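Local coordinates for uncharacterized protein (Pseudomonas aeruginosa, PDB 4O5P) that is a phospholipase effector, Tle1, of the type VI secretion system and probably hydrolyses membrane phospholipids through an alpha/beta-hydrolase-type catalytic domain, at residues Asn5-Thr13 with Tyr366-Tyr375; Thr305-Leu313 with Asp324-Val332. One frame throughout, in Å; residues are numbered along the deposited sequence.

Interaction 1. Residues Asn5-Thr13 with Tyr366-Tyr375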
loop_
_atom_site.group_PDB
_atom_site.type_symbol
_atom_site.label_atom_id
_atom_site.label_comp_id
_atom_site.label_asym_id
_atom_site.label_seq_id
_atom_site.Cartn_x
_atom_site.Cartn_y
_atom_site.Cartn_z
ATOM N N ASN A 5 12.218 20.604 5.715
ATOM C CA ASN A 5 13.455 19.826 5.617
ATOM C C ASN A 5 13.374 18.681 4.594
ATOM O O ASN A 5 12.312 18.443 3.999
ATOM C CB ASN A 5 13.858 19.297 7.001
ATOM C CG ASN A 5 13.247 17.950 7.314
ATOM O OD1 ASN A 5 12.149 17.625 6.855
ATOM N ND2 ASN A 5 13.951 17.161 8.118
ATOM N N PHE A 6 14.475 17.959 4.395
ATOM C CA PHE A 6 14.459 16.895 3.405
ATOM C C PHE A 6 15.484 15.808 3.663
ATOM O O PHE A 6 16.312 15.922 4.570
ATOM C CB PHE A 6 14.619 17.464 1.981
ATOM C CG PHE A 6 16.048 17.714 1.567
ATOM C CD1 PHE A 6 16.848 18.615 2.271
ATOM C CD2 PHE A 6 16.580 17.075 0.452
ATOM C CE1 PHE A 6 18.160 18.856 1.881
ATOM C CE2 PHE A 6 17.895 17.311 0.054
ATOM C CZ PHE A 6 18.687 18.208 0.769
ATOM N N GLY A 7 15.411 14.752 2.856
ATOM C CA GLY A 7 16.402 13.691 2.883
ATOM C C GLY A 7 15.914 12.478 3.648
ATOM O O GLY A 7 14.765 12.428 4.072
ATOM N N PHE A 8 16.801 11.512 3.849
ATOM C CA PHE A 8 16.453 10.306 4.582
ATOM C C PHE A 8 17.064 10.298 5.982
ATOM O O PHE A 8 18.250 10.619 6.147
ATOM C CB PHE A 8 16.915 9.096 3.800
ATOM C CG PHE A 8 16.743 7.798 4.532
ATOM C CD1 PHE A 8 15.516 7.179 4.588
ATOM C CD2 PHE A 8 17.825 7.193 5.163
ATOM C CE1 PHE A 8 15.365 5.962 5.259
ATOM C CE2 PHE A 8 17.675 5.997 5.841
ATOM C CZ PHE A 8 16.444 5.385 5.885
ATOM N N HIS A 9 16.256 9.959 6.992
ATOM C CA HIS A 9 16.751 9.904 8.375
ATOM C C HIS A 9 16.148 8.736 9.140
ATOM O O HIS A 9 15.159 8.138 8.695
ATOM C CB HIS A 9 16.424 11.196 9.126
ATOM C CG HIS A 9 16.887 12.432 8.429
ATOM N ND1 HIS A 9 18.140 12.970 8.623
ATOM C CD2 HIS A 9 16.269 13.232 7.530
ATOM C CE1 HIS A 9 18.273 14.050 7.874
ATOM N NE2 HIS A 9 17.149 14.234 7.205
ATOM N N ILE A 10 16.760 8.404 10.275
ATOM C CA ILE A 10 16.143 7.507 11.242
ATOM C C ILE A 10 14.975 8.291 11.829
ATOM O O ILE A 10 15.039 9.530 11.886
ATOM C CB ILE A 10 17.139 7.142 12.375
ATOM C CG1 ILE A 10 18.320 6.367 11.815
ATOM C CG2 ILE A 10 16.489 6.259 13.436
ATOM C CD1 ILE A 10 17.896 5.082 11.091
ATOM N N ALA A 11 13.920 7.595 12.255
ATOM C CA ALA A 11 12.841 8.219 13.020
ATOM C C ALA A 11 13.398 9.140 14.104
ATOM O O ALA A 11 14.418 8.829 14.709
ATOM C CB ALA A 11 11.978 7.161 13.661
ATOM N N PRO A 12 12.732 10.281 14.340
ATOM C CA PRO A 12 13.156 11.127 15.455
ATOM C C PRO A 12 12.799 10.458 16.773
ATOM O O PRO A 12 11.963 9.549 16.791
ATOM C CB PRO A 12 12.331 12.405 15.266
ATOM C CG PRO A 12 11.116 11.971 14.493
ATOM C CD PRO A 12 11.615 10.869 13.579
ATOM N N THR A 13 13.435 10.889 17.857
ATOM C CA THR A 13 13.131 10.367 19.187
ATOM C C THR A 13 11.695 10.761 19.490
ATOM O O THR A 13 11.208 11.761 18.961
ATOM C CB THR A 13 14.083 10.975 20.230
ATOM O OG1 THR A 13 13.887 10.338 21.494
ATOM C CG2 THR A 13 13.838 12.481 20.369
ATOM N N TYR A 366 16.540 13.004 -2.693
ATOM C CA TYR A 366 15.192 13.385 -2.299
ATOM C C TYR A 366 14.896 14.791 -2.764
ATOM O O TYR A 366 15.684 15.717 -2.555
ATOM C CB TYR A 366 15.025 13.267 -0.779
ATOM C CG TYR A 366 15.198 11.849 -0.294
ATOM C CD1 TYR A 366 16.456 11.339 -0.024
ATOM C CD2 TYR A 366 14.092 11.005 -0.147
ATOM C CE1 TYR A 366 16.623 10.022 0.408
ATOM C CE2 TYR A 366 14.239 9.699 0.288
ATOM C CZ TYR A 366 15.500 9.212 0.564
ATOM O OH TYR A 366 15.632 7.909 0.987
ATOM N N ARG A 367 13.750 14.931 -3.406
ATOM C CA ARG A 367 13.204 16.225 -3.808
ATOM C C ARG A 367 13.007 17.205 -2.640
ATOM O O ARG A 367 12.639 16.788 -1.543
ATOM C CB ARG A 367 11.857 15.952 -4.471
ATOM C CG ARG A 367 11.294 17.127 -5.169
ATOM C CD ARG A 367 10.191 17.736 -4.331
ATOM N NE ARG A 367 9.011 17.904 -5.133
ATOM C CZ ARG A 367 8.064 18.790 -4.885
ATOM N NH1 ARG A 367 8.156 19.609 -3.841
ATOM N NH2 ARG A 367 7.033 18.843 -5.696
ATOM N N LYS A 368 13.217 18.505 -2.881
ATOM C CA LYS A 368 13.023 19.528 -1.844
ATOM C C LYS A 368 11.698 19.339 -1.095
ATOM O O LYS A 368 10.712 18.885 -1.671
ATOM C CB LYS A 368 13.070 20.951 -2.446
ATOM C CG LYS A 368 11.995 21.240 -3.502
ATOM C CD LYS A 368 12.098 22.677 -4.029
ATOM C CE LYS A 368 11.068 22.947 -5.119
ATOM N NZ LYS A 368 11.199 24.303 -5.732
ATOM N N TRP A 369 11.685 19.649 0.196
ATOM C CA TRP A 369 10.449 19.626 0.983
ATOM C C TRP A 369 9.854 18.229 1.142
ATOM O O TRP A 369 8.688 18.108 1.531
ATOM C CB TRP A 369 9.371 20.539 0.375
ATOM C CG TRP A 369 9.846 21.909 -0.030
ATOM C CD1 TRP A 369 10.894 22.611 0.498
ATOM C CD2 TRP A 369 9.292 22.732 -1.063
ATOM N NE1 TRP A 369 11.012 23.832 -0.138
ATOM C CE2 TRP A 369 10.037 23.928 -1.097
ATOM C CE3 TRP A 369 8.228 22.572 -1.965
ATOM C CZ2 TRP A 369 9.761 24.959 -2.007
ATOM C CZ3 TRP A 369 7.957 23.595 -2.857
ATOM C CH2 TRP A 369 8.719 24.773 -2.870
ATOM N N THR A 370 10.633 17.186 0.842
ATOM C CA THR A 370 10.177 15.809 1.068
ATOM C C THR A 370 11.185 15.043 1.930
ATOM O O THR A 370 12.395 15.188 1.747
ATOM C CB THR A 370 9.902 15.067 -0.258
ATOM O OG1 THR A 370 11.130 14.823 -0.958
ATOM C CG2 THR A 370 8.984 15.908 -1.145
ATOM N N VAL A 371 10.696 14.233 2.865
ATOM C CA VAL A 371 11.579 13.593 3.845
ATOM C C VAL A 371 11.100 12.166 4.087
ATOM O O VAL A 371 9.909 11.893 3.987
ATOM C CB VAL A 371 11.658 14.450 5.156
ATOM C CG1 VAL A 371 10.279 14.635 5.772
ATOM C CG2 VAL A 371 12.626 13.863 6.162
ATOM N N GLU A 372 12.035 11.253 4.341
ATOM C CA GLU A 372 11.740 9.821 4.495
ATOM C C GLU A 372 12.365 9.345 5.816
ATOM O O GLU A 372 13.574 9.487 6.026
ATOM C CB GLU A 372 12.292 9.045 3.276
ATOM C CG GLU A 372 12.042 7.516 3.236
ATOM C CD GLU A 372 12.153 6.955 1.822
ATOM O OE1 GLU A 372 13.279 6.684 1.342
ATOM O OE2 GLU A 372 11.112 6.781 1.160
ATOM N N TYR A 373 11.541 8.817 6.719
ATOM C CA TYR A 373 12.016 8.383 8.033
ATOM C C TYR A 373 11.941 6.873 8.179
ATOM O O TYR A 373 10.914 6.263 7.849
ATOM C CB TYR A 373 11.182 9.021 9.139
ATOM C CG TYR A 373 11.475 10.479 9.372
ATOM C CD1 TYR A 373 12.625 10.879 10.049
ATOM C CD2 TYR A 373 10.591 11.459 8.931
ATOM C CE1 TYR A 373 12.892 12.237 10.278
ATOM C CE2 TYR A 373 10.845 12.794 9.155
ATOM C CZ TYR A 373 11.997 13.177 9.818
ATOM O OH TYR A 373 12.232 14.514 10.033
ATOM N N ALA A 374 13.027 6.277 8.676
ATOM C CA ALA A 374 13.067 4.837 8.951
ATOM C C ALA A 374 12.462 4.553 10.328
ATOM O O ALA A 374 12.849 5.192 11.312
ATOM C CB ALA A 374 14.485 4.325 8.897
ATOM N N TYR A 375 11.532 3.594 10.378
ATOM C CA TYR A 375 10.790 3.197 11.590
ATOM C C TYR A 375 10.895 1.683 11.858
ATOM O O TYR A 375 11.002 0.882 10.932
ATOM C CB TYR A 375 9.295 3.582 11.476
ATOM C CG TYR A 375 8.979 4.949 12.050
ATOM C CD1 TYR A 375 9.297 6.112 11.354
ATOM C CD2 TYR A 375 8.377 5.078 13.295
ATOM C CE1 TYR A 375 9.018 7.380 11.892
ATOM C CE2 TYR A 375 8.116 6.325 13.840
ATOM C CZ TYR A 375 8.435 7.466 13.133
ATOM O OH TYR A 375 8.159 8.699 13.681
HETATM O O HOH W 1 10.650 16.256 9.515
HETATM O O HOH W 2 8.971 9.754 16.405
#
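G7, H9 and A11 zip onto T370, E372 and A374 through five backbone hydrogen bonds, the pattern of a parallel strand pair; H9 both donates to E372 O (N to O 2.9 Å) and accepts from A374 N (O to N 2.8 Å). On one face of this pair, F8 has CG anti to its backbone N (chi1 174°), which lays its side chain alongside that of Y366, CB 3.3 Å from Y366 OH, and brings CZ to 3.7 Å from A374 CB. The Y366 ring also takes the G7-F8 peptide over one face. On the other face of the pair, V371 CG2 meets the edge of the H9 imidazole. Past the end of strand 7-10, A11 CB sits over the Y375 ring, 3.6 Å from its centroid, while P12 CD makes an off-centre CH-pi contact with Y373. In the second shell, Y366 OH donates to E372 OE1 (2.7 Å), and S348, H333 and I349 hold the same carboxylate; H409 binds Y375 OH. Strand 7-10 thus extends the sheet beyond 370-375, whose other neighbour is 331-336, with helix 469-487 packed on F8 and I10 and helix 403-416 on Y373 and Y375.

Interaction 2. Residues Thr305-Leu313 with Asp324-Val332; sequences TMRLPDEAL and DCSFLKRCV
Running nearly antiparallel, with end-to-end directions 159° apart, residues 308-311 and 325-331 come closest where E311 faces S326 (CA to CA 5.8 Å), yet no backbone hydrogen bond joins them. A side chain takes over that task. The E311 carboxylate spans two successive peptide N-H groups: OE1 accepts from F327 N at 2.6 Å, and OE2 accepts from L328 N at 2.7 Å. Both bonds are close to straight, and both donors come to the syn sides of the oxygens, somewhat out of the carboxylate plane. A bend at chi2 (-57°) folds the glutamate so that its two oxygens lie along the opposing chain. A water extends the link, donating to E311 OE1 and to C325 O and accepting from A312 N. The two N-H bonds and the water thus grip the carboxylate, which would be expected to stabilise its negative charge; R367 also closes on OE2 in a salt bridge modelled implausibly short, so its exact geometry is doubtful.

Beside this polar clamp lies a row of apolar contacts. P309 CB reaches the edge of the F327 ring at CD2 (4.0 Å), and the proline CD approaches L328 CD2 (4.2 Å), their side chains crossing at about a right angle. Farther along, both methyls of L308 cradle C331 SG, CD1 at 3.8 Å. Behind them, helix 238-254 packs on P309 and F327, and strand 370-375 presents T370 to L308 and C331. C325, near the far end, forms a disulfide with C316 in another structure of this protein, but not in this one. Together the two loops, tied through the E311 carboxylate, lead into strand 331-336, an inner strand of the central, largely parallel sheet expected of an alpha/beta-hydrolase catalytic domain.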
loop_
_atom_site.group_PDB
_atom_site.type_symbol
_atom_site.label_atom_id
_atom_site.label_comp_id
_atom_site.label_asym_id
_atom_site.label_seq_id
_atom_site.Cartn_x
_atom_site.Cartn_y
_atom_site.Cartn_z
ATOM N N THR A 305 4.629 6.313 -11.879
ATOM C CA THR A 305 3.773 7.226 -11.119
ATOM C C THR A 305 4.076 7.232 -9.608
ATOM O O THR A 305 3.408 7.905 -8.828
ATOM C CB THR A 305 2.275 6.966 -11.395
ATOM O OG1 THR A 305 1.956 5.604 -11.098
ATOM C CG2 THR A 305 1.953 7.239 -12.871
HETATM N N MSE A 306 5.093 6.495 -9.189
HETATM C CA MSE A 306 5.474 6.528 -7.786
HETATM C C MSE A 306 6.380 7.715 -7.507
HETATM O O MSE A 306 6.439 8.229 -6.385
HETATM C CB MSE A 306 6.174 5.227 -7.391
HETATM C CG MSE A 306 5.247 4.002 -7.440
HETATM SE SE MSE A 306 3.740 4.265 -6.226
HETATM C CE MSE A 306 2.425 4.820 -7.545
ATOM N N ARG A 307 7.122 8.112 -8.533
ATOM C CA ARG A 307 8.015 9.260 -8.458
ATOM C C ARG A 307 7.212 10.485 -8.031
ATOM O O ARG A 307 6.199 10.807 -8.662
ATOM C CB ARG A 307 8.600 9.494 -9.845
ATOM C CG ARG A 307 9.725 10.473 -9.894
ATOM C CD ARG A 307 9.971 10.933 -11.339
ATOM N NE ARG A 307 10.809 12.119 -11.307
ATOM C CZ ARG A 307 12.134 12.082 -11.229
ATOM N NH1 ARG A 307 12.767 10.905 -11.216
ATOM N NH2 ARG A 307 12.823 13.215 -11.176
ATOM N N LEU A 308 7.629 11.159 -6.961
ATOM C CA LEU A 308 6.845 12.296 -6.477
ATOM C C LEU A 308 6.815 13.393 -7.559
ATOM O O LEU A 308 7.712 13.444 -8.407
ATOM C CB LEU A 308 7.405 12.834 -5.161
ATOM C CG LEU A 308 7.366 12.021 -3.860
ATOM C CD1 LEU A 308 7.964 12.858 -2.752
ATOM C CD2 LEU A 308 5.970 11.599 -3.444
ATOM N N PRO A 309 5.761 14.232 -7.568
ATOM C CA PRO A 309 5.679 15.285 -8.598
ATOM C C PRO A 309 6.895 16.207 -8.593
ATOM O O PRO A 309 7.348 16.632 -7.519
ATOM C CB PRO A 309 4.429 16.081 -8.189
ATOM C CG PRO A 309 3.542 15.074 -7.553
ATOM C CD PRO A 309 4.506 14.127 -6.798
ATOM N N ASP A 310 7.423 16.490 -9.781
ATOM C CA ASP A 310 8.526 17.429 -9.918
ATOM C C ASP A 310 7.987 18.814 -10.245
ATOM O O ASP A 310 7.104 18.971 -11.092
ATOM C CB ASP A 310 9.511 16.978 -10.997
ATOM C CG ASP A 310 10.676 16.195 -10.426
ATOM O OD1 ASP A 310 11.119 16.518 -9.297
ATOM O OD2 ASP A 310 11.160 15.273 -11.105
ATOM N N GLU A 311 8.518 19.809 -9.550
ATOM C CA GLU A 311 8.125 21.185 -9.771
ATOM C C GLU A 311 8.831 21.712 -11.015
ATOM O O GLU A 311 9.927 21.252 -11.361
ATOM C CB GLU A 311 8.476 22.035 -8.550
ATOM C CG GLU A 311 7.858 21.542 -7.235
ATOM C CD GLU A 311 6.332 21.443 -7.277
ATOM O OE1 GLU A 311 5.689 22.139 -8.099
ATOM O OE2 GLU A 311 5.769 20.657 -6.482
ATOM N N ALA A 312 8.194 22.662 -11.697
ATOM C CA ALA A 312 8.731 23.223 -12.938
ATOM C C ALA A 312 9.774 24.331 -12.712
ATOM O O ALA A 312 10.338 24.468 -11.623
ATOM C CB ALA A 312 7.596 23.734 -13.825
ATOM N N LEU A 313 10.012 25.121 -13.754
ATOM C CA LEU A 313 11.073 26.122 -13.746
ATOM C C LEU A 313 10.520 27.546 -13.840
ATOM O O LEU A 313 10.053 27.976 -14.900
ATOM C CB LEU A 313 12.030 25.864 -14.910
ATOM C CG LEU A 313 13.452 26.413 -14.766
ATOM C CD1 LEU A 313 14.226 25.631 -13.713
ATOM C CD2 LEU A 313 14.183 26.395 -16.107
ATOM N N ASP A 324 3.844 30.203 -4.808
ATOM C CA ASP A 324 2.648 29.877 -5.602
ATOM C C ASP A 324 2.973 29.254 -6.965
ATOM O O ASP A 324 2.103 29.136 -7.832
ATOM C CB ASP A 324 1.759 31.117 -5.783
ATOM C CG ASP A 324 2.443 32.225 -6.577
ATOM O OD1 ASP A 324 3.694 32.261 -6.620
ATOM O OD2 ASP A 324 1.726 33.072 -7.161
ATOM N N CYS A 325 4.228 28.856 -7.142
ATOM C CA CYS A 325 4.661 28.177 -8.364
ATOM C C CYS A 325 4.557 26.653 -8.215
ATOM O O CYS A 325 4.516 25.929 -9.212
ATOM C CB CYS A 325 6.116 28.537 -8.692
ATOM S SG CYS A 325 6.485 30.320 -8.899
ATOM N N SER A 326 4.517 26.175 -6.969
ATOM C CA SER A 326 4.708 24.747 -6.676
ATOM C C SER A 326 3.407 23.945 -6.551
ATOM O O SER A 326 2.405 24.436 -6.036
ATOM C CB SER A 326 5.549 24.567 -5.400
ATOM O OG SER A 326 6.777 25.274 -5.484
ATOM N N PHE A 327 3.443 22.708 -7.028
ATOM C CA PHE A 327 2.306 21.807 -6.907
ATOM C C PHE A 327 2.269 21.056 -5.561
ATOM O O PHE A 327 1.204 20.918 -4.938
ATOM C CB PHE A 327 2.294 20.838 -8.085
ATOM C CG PHE A 327 1.133 19.893 -8.073
ATOM C CD1 PHE A 327 -0.152 20.357 -8.305
ATOM C CD2 PHE A 327 1.328 18.539 -7.818
ATOM C CE1 PHE A 327 -1.229 19.485 -8.293
ATOM C CE2 PHE A 327 0.251 17.659 -7.794
ATOM C CZ PHE A 327 -1.025 18.128 -8.038
ATOM N N LEU A 328 3.434 20.599 -5.100
ATOM C CA LEU A 328 3.525 19.836 -3.849
ATOM C C LEU A 328 4.370 20.586 -2.832
ATOM O O LEU A 328 5.551 20.840 -3.078
ATOM C CB LEU A 328 4.137 18.449 -4.109
ATOM C CG LEU A 328 4.472 17.589 -2.889
ATOM C CD1 LEU A 328 3.188 17.211 -2.181
ATOM C CD2 LEU A 328 5.257 16.314 -3.310
ATOM N N LYS A 329 3.789 20.929 -1.688
ATOM C CA LYS A 329 4.497 21.750 -0.686
ATOM C C LYS A 329 5.307 20.948 0.337
ATOM O O LYS A 329 6.246 21.471 0.930
ATOM C CB LYS A 329 3.506 22.624 0.085
ATOM C CG LYS A 329 2.562 23.475 -0.761
ATOM C CD LYS A 329 3.282 24.384 -1.730
ATOM C CE LYS A 329 2.230 25.066 -2.628
ATOM N NZ LYS A 329 2.757 26.172 -3.509
ATOM N N ARG A 330 4.937 19.691 0.554
ATOM C CA ARG A 330 5.488 18.913 1.667
ATOM C C ARG A 330 5.075 17.442 1.565
ATOM O O ARG A 330 3.886 17.128 1.466
ATOM C CB ARG A 330 4.991 19.482 3.001
ATOM C CG ARG A 330 5.475 18.725 4.251
ATOM C CD ARG A 330 6.982 18.872 4.451
ATOM N NE ARG A 330 7.425 18.280 5.712
ATOM C CZ ARG A 330 8.693 17.973 5.979
ATOM N NH1 ARG A 330 9.628 18.175 5.062
ATOM N NH2 ARG A 330 9.021 17.450 7.148
ATOM N N CYS A 331 6.058 16.546 1.606
ATOM C CA CYS A 331 5.773 15.118 1.672
ATOM C C CYS A 331 6.603 14.433 2.754
ATOM O O CYS A 331 7.827 14.593 2.806
ATOM C CB CYS A 331 6.019 14.437 0.325
ATOM S SG CYS A 331 5.714 12.632 0.347
ATOM N N VAL A 332 5.926 13.686 3.625
ATOM C CA VAL A 332 6.595 12.914 4.666
ATOM C C VAL A 332 6.306 11.422 4.447
ATOM O O VAL A 332 5.148 11.031 4.384
ATOM C CB VAL A 332 6.090 13.310 6.057
ATOM C CG1 VAL A 332 6.624 12.331 7.103
ATOM C CG2 VAL A 332 6.471 14.783 6.400
HETATM O O HOH W 3 5.907 23.408 -10.780
#

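Interactions 1 and 2, their centres 16 Å apart, share a sheet: strand 370-375 of the first lies next to strand 331-336, which begins in the second. R367 is the main bridge. Its NH2 pairs with E311 OE2, modelled at 2.3 Å, so short that the exact length is doubtful, and probably also donates to P309 O (2.9 Å). W369 adds packing, with CH2 3.3 Å from S326 OG. Because residues 305-332 fall between the two partners of interaction 1 in sequence, the first contact closes a long loop around the second. Toward the far end of interaction 1, Y375 lies near, without touching, S237, D281 and H379, a probable catalytic triad.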